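Local coordinates for CRISPR-associated endonuclease Cas9 (Campylobacter jejuni subsp. jejuni serotype O:2, PDB 5X2H), which cleaves invading DNA complementary to its guide RNA, using an HNH domain on the complementary strand and a RuvC-like domain on the other, at residues H73-I78 with V127-A132; N116-K121 with F220-S225. All coordinates share one frame; numbering follows the deposited sequence.

Interaction 1 of 2, residues H73-I78 with V127-A132. With nucleotides of chain B.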
loop_
_atom_site.group_PDB
_atom_site.type_symbol
_atom_site.label_atom_id
_atom_site.label_comp_id
_atom_site.label_asym_id
_atom_site.label_seq_id
_atom_site.Cartn_x
_atom_site.Cartn_y
_atom_site.Cartn_z
ATOM N N HIS A 73 -17.016 26.270 3.721
ATOM C CA HIS A 73 -18.474 26.231 3.716
ATOM C C HIS A 73 -19.044 26.977 4.918
ATOM O O HIS A 73 -20.010 27.736 4.786
ATOM C CB HIS A 73 -18.953 24.781 3.696
ATOM C CG HIS A 73 -20.400 24.623 3.340
ATOM N ND1 HIS A 73 -20.933 23.421 2.929
ATOM C CD2 HIS A 73 -21.421 25.511 3.333
ATOM C CE1 HIS A 73 -22.222 23.577 2.683
ATOM N NE2 HIS A 73 -22.543 24.835 2.919
ATOM N N LEU A 74 -18.448 26.786 6.095
ATOM C CA LEU A 74 -18.913 27.509 7.273
ATOM C C LEU A 74 -18.640 29.001 7.146
ATOM O O LEU A 74 -19.480 29.826 7.528
ATOM C CB LEU A 74 -18.256 26.940 8.527
ATOM C CG LEU A 74 -18.600 25.479 8.802
ATOM C CD1 LEU A 74 -17.764 24.954 9.937
ATOM C CD2 LEU A 74 -20.070 25.328 9.117
ATOM N N LYS A 75 -17.474 29.367 6.602
ATOM C CA LYS A 75 -17.175 30.778 6.380
ATOM C C LYS A 75 -18.185 31.417 5.435
ATOM O O LYS A 75 -18.526 32.595 5.596
ATOM C CB LYS A 75 -15.752 30.937 5.841
ATOM C CG LYS A 75 -14.668 30.598 6.862
ATOM C CD LYS A 75 -13.278 30.559 6.234
ATOM C CE LYS A 75 -12.222 30.174 7.265
ATOM N NZ LYS A 75 -10.863 30.010 6.670
ATOM N N HIS A 76 -18.679 30.659 4.451
ATOM C CA HIS A 76 -19.756 31.162 3.605
ATOM C C HIS A 76 -21.030 31.363 4.412
ATOM O O HIS A 76 -21.692 32.402 4.299
ATOM C CB HIS A 76 -20.013 30.202 2.442
ATOM C CG HIS A 76 -19.052 30.349 1.302
ATOM N ND1 HIS A 76 -18.892 31.529 0.609
ATOM C CD2 HIS A 76 -18.219 29.454 0.720
ATOM C CE1 HIS A 76 -17.995 31.358 -0.346
ATOM N NE2 HIS A 76 -17.572 30.107 -0.300
ATOM N N LEU A 77 -21.394 30.373 5.232
ATOM C CA LEU A 77 -22.610 30.481 6.032
ATOM C C LEU A 77 -22.509 31.626 7.030
ATOM O O LEU A 77 -23.472 32.376 7.231
ATOM C CB LEU A 77 -22.885 29.163 6.757
ATOM C CG LEU A 77 -23.108 27.916 5.900
ATOM C CD1 LEU A 77 -23.228 26.682 6.779
ATOM C CD2 LEU A 77 -24.347 28.072 5.018
ATOM N N ILE A 78 -21.345 31.774 7.665
ATOM C CA ILE A 78 -21.135 32.865 8.613
ATOM C C ILE A 78 -21.232 34.211 7.908
ATOM O O ILE A 78 -21.895 35.136 8.394
ATOM C CB ILE A 78 -19.781 32.688 9.324
ATOM C CG1 ILE A 78 -19.858 31.529 10.321
ATOM C CG2 ILE A 78 -19.351 33.979 10.004
ATOM C CD1 ILE A 78 -18.516 31.093 10.853
ATOM N N VAL A 127 -15.835 31.374 17.231
ATOM C CA VAL A 127 -16.161 30.210 18.050
ATOM C C VAL A 127 -16.545 29.031 17.166
ATOM O O VAL A 127 -16.047 27.913 17.342
ATOM C CB VAL A 127 -17.280 30.550 19.050
ATOM C CG1 VAL A 127 -17.891 29.277 19.618
ATOM C CG2 VAL A 127 -16.743 31.426 20.171
ATOM N N ILE A 128 -17.441 29.265 16.202
ATOM C CA ILE A 128 -17.876 28.199 15.303
ATOM C C ILE A 128 -16.687 27.618 14.550
ATOM O O ILE A 128 -16.537 26.394 14.444
ATOM C CB ILE A 128 -18.952 28.726 14.336
ATOM C CG1 ILE A 128 -20.230 29.089 15.099
ATOM C CG2 ILE A 128 -19.240 27.703 13.246
ATOM C CD1 ILE A 128 -21.278 29.754 14.241
ATOM N N LEU A 129 -15.817 28.485 14.026
ATOM C CA LEU A 129 -14.691 28.004 13.236
ATOM C C LEU A 129 -13.671 27.270 14.097
ATOM O O LEU A 129 -13.029 26.328 13.621
ATOM C CB LEU A 129 -14.039 29.172 12.497
ATOM C CG LEU A 129 -14.958 29.841 11.471
ATOM C CD1 LEU A 129 -14.362 31.136 10.933
ATOM C CD2 LEU A 129 -15.269 28.877 10.334
ATOM N N HIS A 130 -13.518 27.671 15.362
ATOM C CA HIS A 130 -12.542 27.013 16.224
ATOM C C HIS A 130 -12.983 25.601 16.585
ATOM O O HIS A 130 -12.172 24.668 16.563
ATOM C CB HIS A 130 -12.309 27.841 17.486
ATOM C CG HIS A 130 -11.219 27.307 18.361
ATOM N ND1 HIS A 130 -11.451 26.829 19.633
ATOM C CD2 HIS A 130 -9.889 27.173 18.146
ATOM C CE1 HIS A 130 -10.310 26.425 20.164
ATOM N NE2 HIS A 130 -9.347 26.622 19.282
ATOM N N ILE A 131 -14.261 25.424 16.926
ATOM C CA ILE A 131 -14.768 24.094 17.247
ATOM C C ILE A 131 -14.724 23.195 16.017
ATOM O O ILE A 131 -14.409 22.001 16.108
ATOM C CB ILE A 131 -16.193 24.193 17.825
ATOM C CG1 ILE A 131 -16.171 24.871 19.199
ATOM C CG2 ILE A 131 -16.848 22.818 17.903
ATOM C CD1 ILE A 131 -17.544 25.013 19.830
ATOM N N ALA A 132 -15.012 23.758 14.843
ATOM C CA ALA A 132 -15.121 22.951 13.636
ATOM C C ALA A 132 -13.767 22.507 13.097
ATOM O O ALA A 132 -13.678 21.444 12.474
ATOM C CB ALA A 132 -15.876 23.726 12.560
ATOM P P A B 63 -15.807 27.139 -1.659
ATOM O OP1 A B 63 -15.905 28.601 -1.885
ATOM O OP2 A B 63 -14.481 26.532 -1.371
ATOM O "O5'" A B 63 -16.795 26.726 -0.475
ATOM C "C5'" A B 63 -16.897 25.372 -0.050
ATOM C "C4'" A B 63 -18.326 24.882 -0.061
ATOM O "O4'" A B 63 -19.172 25.883 0.565
ATOM C "C3'" A B 63 -18.954 24.661 -1.435
ATOM O "O3'" A B 63 -18.705 23.387 -2.019
ATOM C "C2'" A B 63 -20.441 24.880 -1.173
ATOM O "O2'" A B 63 -21.037 23.712 -0.626
ATOM C "C1'" A B 63 -20.416 25.958 -0.096
ATOM N N9 A B 63 -20.573 27.311 -0.659
ATOM C C8 A B 63 -19.868 27.893 -1.685
ATOM N N7 A B 63 -20.243 29.119 -1.955
ATOM C C5 A B 63 -21.256 29.363 -1.039
ATOM C C6 A B 63 -22.056 30.488 -0.806
ATOM N N6 A B 63 -21.947 31.616 -1.510
ATOM N N1 A B 63 -22.980 30.411 0.178
ATOM C C2 A B 63 -23.078 29.272 0.877
ATOM N N3 A B 63 -22.379 28.145 0.751
ATOM C C4 A B 63 -21.471 28.261 -0.234
ATOM P P A B 44 -5.484 27.109 19.838
ATOM O OP1 A B 44 -6.677 26.237 19.969
ATOM O OP2 A B 44 -4.190 26.508 19.431
ATOM O "O5'" A B 44 -5.826 28.264 18.797
ATOM C "C5'" A B 44 -6.927 29.135 19.012
ATOM C "C4'" A B 44 -6.875 30.322 18.084
ATOM O "O4'" A B 44 -5.660 31.083 18.311
ATOM C "C3'" A B 44 -6.839 29.994 16.603
ATOM O "O3'" A B 44 -8.128 29.727 16.088
ATOM C "C2'" A B 44 -6.185 31.229 15.994
ATOM O "O2'" A B 44 -7.135 32.270 15.828
ATOM C "C1'" A B 44 -5.205 31.639 17.095
ATOM N N9 A B 44 -3.826 31.171 16.843
ATOM C C8 A B 44 -3.179 30.099 17.406
ATOM N N7 A B 44 -1.944 29.944 16.988
ATOM C C5 A B 44 -1.761 30.990 16.094
ATOM C C6 A B 44 -0.660 31.390 15.311
ATOM N N6 A B 44 0.517 30.757 15.300
ATOM N N1 A B 44 -0.808 32.478 14.524
ATOM C C2 A B 44 -1.983 33.118 14.535
ATOM N N3 A B 44 -3.087 32.842 15.227
ATOM C C4 A B 44 -2.911 31.754 15.997
ATOM P P A B 45 -8.341 28.608 14.960
ATOM O OP1 A B 45 -9.809 28.459 14.797
ATOM O OP2 A B 45 -7.512 27.422 15.288
ATOM O "O5'" A B 45 -7.767 29.285 13.639
ATOM C "C5'" A B 45 -8.415 30.418 13.079
ATOM C "C4'" A B 45 -7.554 31.110 12.053
ATOM O "O4'" A B 45 -6.349 31.632 12.677
ATOM C "C3'" A B 45 -7.030 30.247 10.919
ATOM O "O3'" A B 45 -7.998 30.005 9.912
ATOM C "C2'" A B 45 -5.826 31.047 10.437
ATOM O "O2'" A B 45 -6.237 32.154 9.650
ATOM C "C1'" A B 45 -5.276 31.581 11.761
ATOM N N9 A B 45 -4.232 30.697 12.306
ATOM C C8 A B 45 -4.376 29.656 13.189
ATOM N N7 A B 45 -3.251 29.051 13.479
ATOM C C5 A B 45 -2.306 29.738 12.730
ATOM C C6 A B 45 -0.917 29.581 12.593
ATOM N N6 A B 45 -0.214 28.643 13.237
ATOM N N1 A B 45 -0.272 30.434 11.766
ATOM C C2 A B 45 -0.980 31.374 11.125
ATOM N N3 A B 45 -2.289 31.618 11.171
ATOM C C4 A B 45 -2.897 30.752 12.001
#
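The His76 imidazole lies against the base of A63 of chain B, whose N7 sits 3.3 Å above the centre of the ring, while the phosphate of the same nucleotide stands in plane at its edge. There His76 NE2 donates to OP1 of A63 of chain B over 2.7 Å, nearly straight at 165°. Tyr86 also stacks on this ring. One turn back, a face of His73 is covered by the sugar of A63 of chain B, with C1' over the ring centre. On helix 121-133, His130 uses its edge: NE2 donates to OP1 of A44 of chain B at 2.8 Å (168°), with the phosphorus of A45 of chain B also near the ring plane.

Helix 51-82, which starts as the arginine-rich bridge helix of Cas9, runs almost antiparallel to helix 121-133 of the recognition lobe, at 165° with axes 10.5 Å apart, and meets it through aliphatic side chains. Leu129 CD2 rests 4.0 Å from Leu74 CB and also touches Lys75 CG, its side chain crossing that of the lysine at about a right angle. Ile78 CD1 abuts Leu129 CG at 3.8 Å and reaches Ile128 CG2. Leu74 CD1 presses tightly on Ala132 CB, 3.5 Å away. The Lys75 amine continues to an RNA phosphate and to Tyr89 O. Thus a buried hydrocarbon seam joins the helices, while imidazoles and an ammonium group grip guide-RNA phosphates. The weak bond of His130 ND1 to Arg111 NH1 is consistent with NE2 carrying the proton.

Interaction 2 of 2, residues N116-K121 with F220-S225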
loop_
_atom_site.group_PDB
_atom_site.type_symbol
_atom_site.label_atom_id
_atom_site.label_comp_id
_atom_site.label_asym_id
_atom_site.label_seq_id
_atom_site.Cartn_x
_atom_site.Cartn_y
_atom_site.Cartn_z
ATOM N N ASN A 116 -22.702 32.604 29.321
ATOM C CA ASN A 116 -23.122 33.592 30.312
ATOM C C ASN A 116 -23.561 34.930 29.739
ATOM O O ASN A 116 -24.335 35.627 30.405
ATOM C CB ASN A 116 -21.995 33.839 31.324
ATOM C CG ASN A 116 -21.474 32.555 31.939
ATOM O OD1 ASN A 116 -22.073 32.009 32.865
ATOM N ND2 ASN A 116 -20.352 32.063 31.422
ATOM N N GLU A 117 -23.120 35.328 28.549
ATOM C CA GLU A 117 -23.474 36.636 28.015
ATOM C C GLU A 117 -23.588 36.550 26.501
ATOM O O GLU A 117 -23.177 35.568 25.876
ATOM C CB GLU A 117 -22.446 37.699 28.415
ATOM C CG GLU A 117 -21.185 37.678 27.569
ATOM C CD GLU A 117 -20.028 38.393 28.235
ATOM O OE1 GLU A 117 -19.937 38.342 29.478
ATOM O OE2 GLU A 117 -19.211 39.005 27.516
ATOM N N LEU A 118 -24.152 37.604 25.917
ATOM C CA LEU A 118 -24.290 37.679 24.470
ATOM C C LEU A 118 -22.928 37.865 23.809
ATOM O O LEU A 118 -22.107 38.672 24.255
ATOM C CB LEU A 118 -25.220 38.831 24.085
ATOM C CG LEU A 118 -25.345 39.168 22.596
ATOM C CD1 LEU A 118 -25.924 37.997 21.819
ATOM C CD2 LEU A 118 -26.193 40.415 22.398
ATOM N N LEU A 119 -22.690 37.109 22.744
ATOM C CA LEU A 119 -21.471 37.251 21.966
ATOM C C LEU A 119 -21.687 38.210 20.804
ATOM O O LEU A 119 -22.782 38.306 20.246
ATOM C CB LEU A 119 -21.004 35.899 21.424
ATOM C CG LEU A 119 -20.458 34.868 22.410
ATOM C CD1 LEU A 119 -19.922 33.662 21.654
ATOM C CD2 LEU A 119 -19.378 35.483 23.284
ATOM N N SER A 120 -20.627 38.929 20.452
ATOM C CA SER A 120 -20.596 39.616 19.171
ATOM C C SER A 120 -20.623 38.591 18.045
ATOM O O SER A 120 -20.157 37.459 18.197
ATOM C CB SER A 120 -19.342 40.486 19.065
ATOM O OG SER A 120 -19.005 40.737 17.713
ATOM N N LYS A 121 -21.183 38.989 16.901
ATOM C CA LYS A 121 -21.215 38.068 15.772
ATOM C C LYS A 121 -19.822 37.809 15.212
ATOM O O LYS A 121 -19.604 36.769 14.581
ATOM C CB LYS A 121 -22.154 38.587 14.682
ATOM C CG LYS A 121 -21.835 39.962 14.133
ATOM C CD LYS A 121 -22.968 40.423 13.224
ATOM C CE LYS A 121 -22.565 41.601 12.358
ATOM N NZ LYS A 121 -23.670 42.002 11.442
ATOM N N PHE A 220 -29.903 34.770 25.129
ATOM C CA PHE A 220 -29.302 36.075 25.363
ATOM C C PHE A 220 -29.680 37.108 24.310
ATOM O O PHE A 220 -29.271 38.267 24.427
ATOM C CB PHE A 220 -27.778 35.943 25.436
ATOM C CG PHE A 220 -27.301 35.124 26.601
ATOM C CD1 PHE A 220 -27.980 35.159 27.808
ATOM C CD2 PHE A 220 -26.189 34.307 26.484
ATOM C CE1 PHE A 220 -27.552 34.403 28.882
ATOM C CE2 PHE A 220 -25.757 33.546 27.554
ATOM C CZ PHE A 220 -26.439 33.595 28.754
ATOM N N GLY A 221 -30.447 36.724 23.292
ATOM C CA GLY A 221 -30.941 37.665 22.307
ATOM C C GLY A 221 -30.277 37.601 20.950
ATOM O O GLY A 221 -30.620 38.412 20.080
ATOM N N PHE A 222 -29.338 36.682 20.732
ATOM C CA PHE A 222 -28.743 36.534 19.412
ATOM C C PHE A 222 -29.787 35.996 18.444
ATOM O O PHE A 222 -30.453 34.993 18.723
ATOM C CB PHE A 222 -27.531 35.602 19.470
ATOM C CG PHE A 222 -26.495 35.880 18.413
ATOM C CD1 PHE A 222 -26.771 35.657 17.073
ATOM C CD2 PHE A 222 -25.238 36.351 18.763
ATOM C CE1 PHE A 222 -25.819 35.907 16.102
ATOM C CE2 PHE A 222 -24.280 36.603 17.797
ATOM C CZ PHE A 222 -24.572 36.381 16.465
ATOM N N SER A 223 -29.938 36.669 17.308
ATOM C CA SER A 223 -30.955 36.334 16.320
ATOM C C SER A 223 -30.303 35.666 15.118
ATOM O O SER A 223 -29.337 36.192 14.557
ATOM C CB SER A 223 -31.724 37.583 15.886
ATOM O OG SER A 223 -30.838 38.649 15.586
ATOM N N PHE A 224 -30.833 34.507 14.733
ATOM C CA PHE A 224 -30.355 33.785 13.564
ATOM C C PHE A 224 -31.458 32.852 13.088
ATOM O O PHE A 224 -32.240 32.335 13.891
ATOM C CB PHE A 224 -29.071 32.998 13.863
ATOM C CG PHE A 224 -29.111 32.246 15.165
ATOM C CD1 PHE A 224 -29.747 31.018 15.257
ATOM C CD2 PHE A 224 -28.510 32.771 16.298
ATOM C CE1 PHE A 224 -29.786 30.331 16.455
ATOM C CE2 PHE A 224 -28.544 32.089 17.498
ATOM C CZ PHE A 224 -29.185 30.868 17.577
ATOM N N SER A 225 -31.514 32.651 11.775
ATOM C CA SER A 225 -32.507 31.753 11.204
ATOM C C SER A 225 -32.287 30.329 11.702
ATOM O O SER A 225 -31.160 29.908 11.978
ATOM C CB SER A 225 -32.445 31.799 9.677
ATOM O OG SER A 225 -31.145 31.485 9.209
#
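Residues 116-121 and 220-225 meet as two loops without a hydrogen bond between them, their CA atoms nearest at Leu118 and Phe220 (5.3 Å), where the chain leaves helix 203-219 through a Schellman motif at Gly221 (phi 106°). Phe220 lays its ring against the backbone of residues 116-118: Glu117 CA stands 3.8 Å over one face, offset toward the rim, and CZ reaches Asn116 C at 3.3 Å. Phe220 CD2 lies 3.3 Å from Glu117 O. With CG anti to the backbone N (chi1 -152°), Phe222 is set toward residues 118-121, Leu119 O lying at its edge near the ring plane, 3.3 Å from CE2. Leu118 crosses this side chain at about a right angle, its CD1 3.5 Å from Phe222 CD2. Farther round the ring, Lys121 CB packs against CZ, while the lysine amine bonds Phe82 O.

Gln217 of helix 203-219 bonds the first loop, pairing OE1 with Leu119 N and NE2 with Glu117 O. The contact ties the loop before helix 121-133 to that between helices 203-219 and 226-236, two phenylalanines packing on peptide groups and on aliphatic parts of Leu118 and Lys121; Leu119 O, facing the C-H edge of Phe222, probably adds a mild electrostatic attraction.

Interactions 1 and 2 lie in one helical region, their centres 16 Å apart, and touch where Val127 CG2 meets Leu119 CD1 at 4.2 Å. Residues 116-121 lead into helix 121-133, with Ser120 as its N-cap; residues 220-225 lead into helix 226-236, whose Val232 and Val235 pack on Ile128 and Leu74 of interaction 1. Interaction 2 thus joins the loops from which two helices set out toward interaction 1. Interaction 1 holds RNA directly, whereas the nearest atom of interaction 2 is about 12 Å from nucleic acid. Both lie away from the predicted RuvC metal site of Asp14, Glu485 and His558.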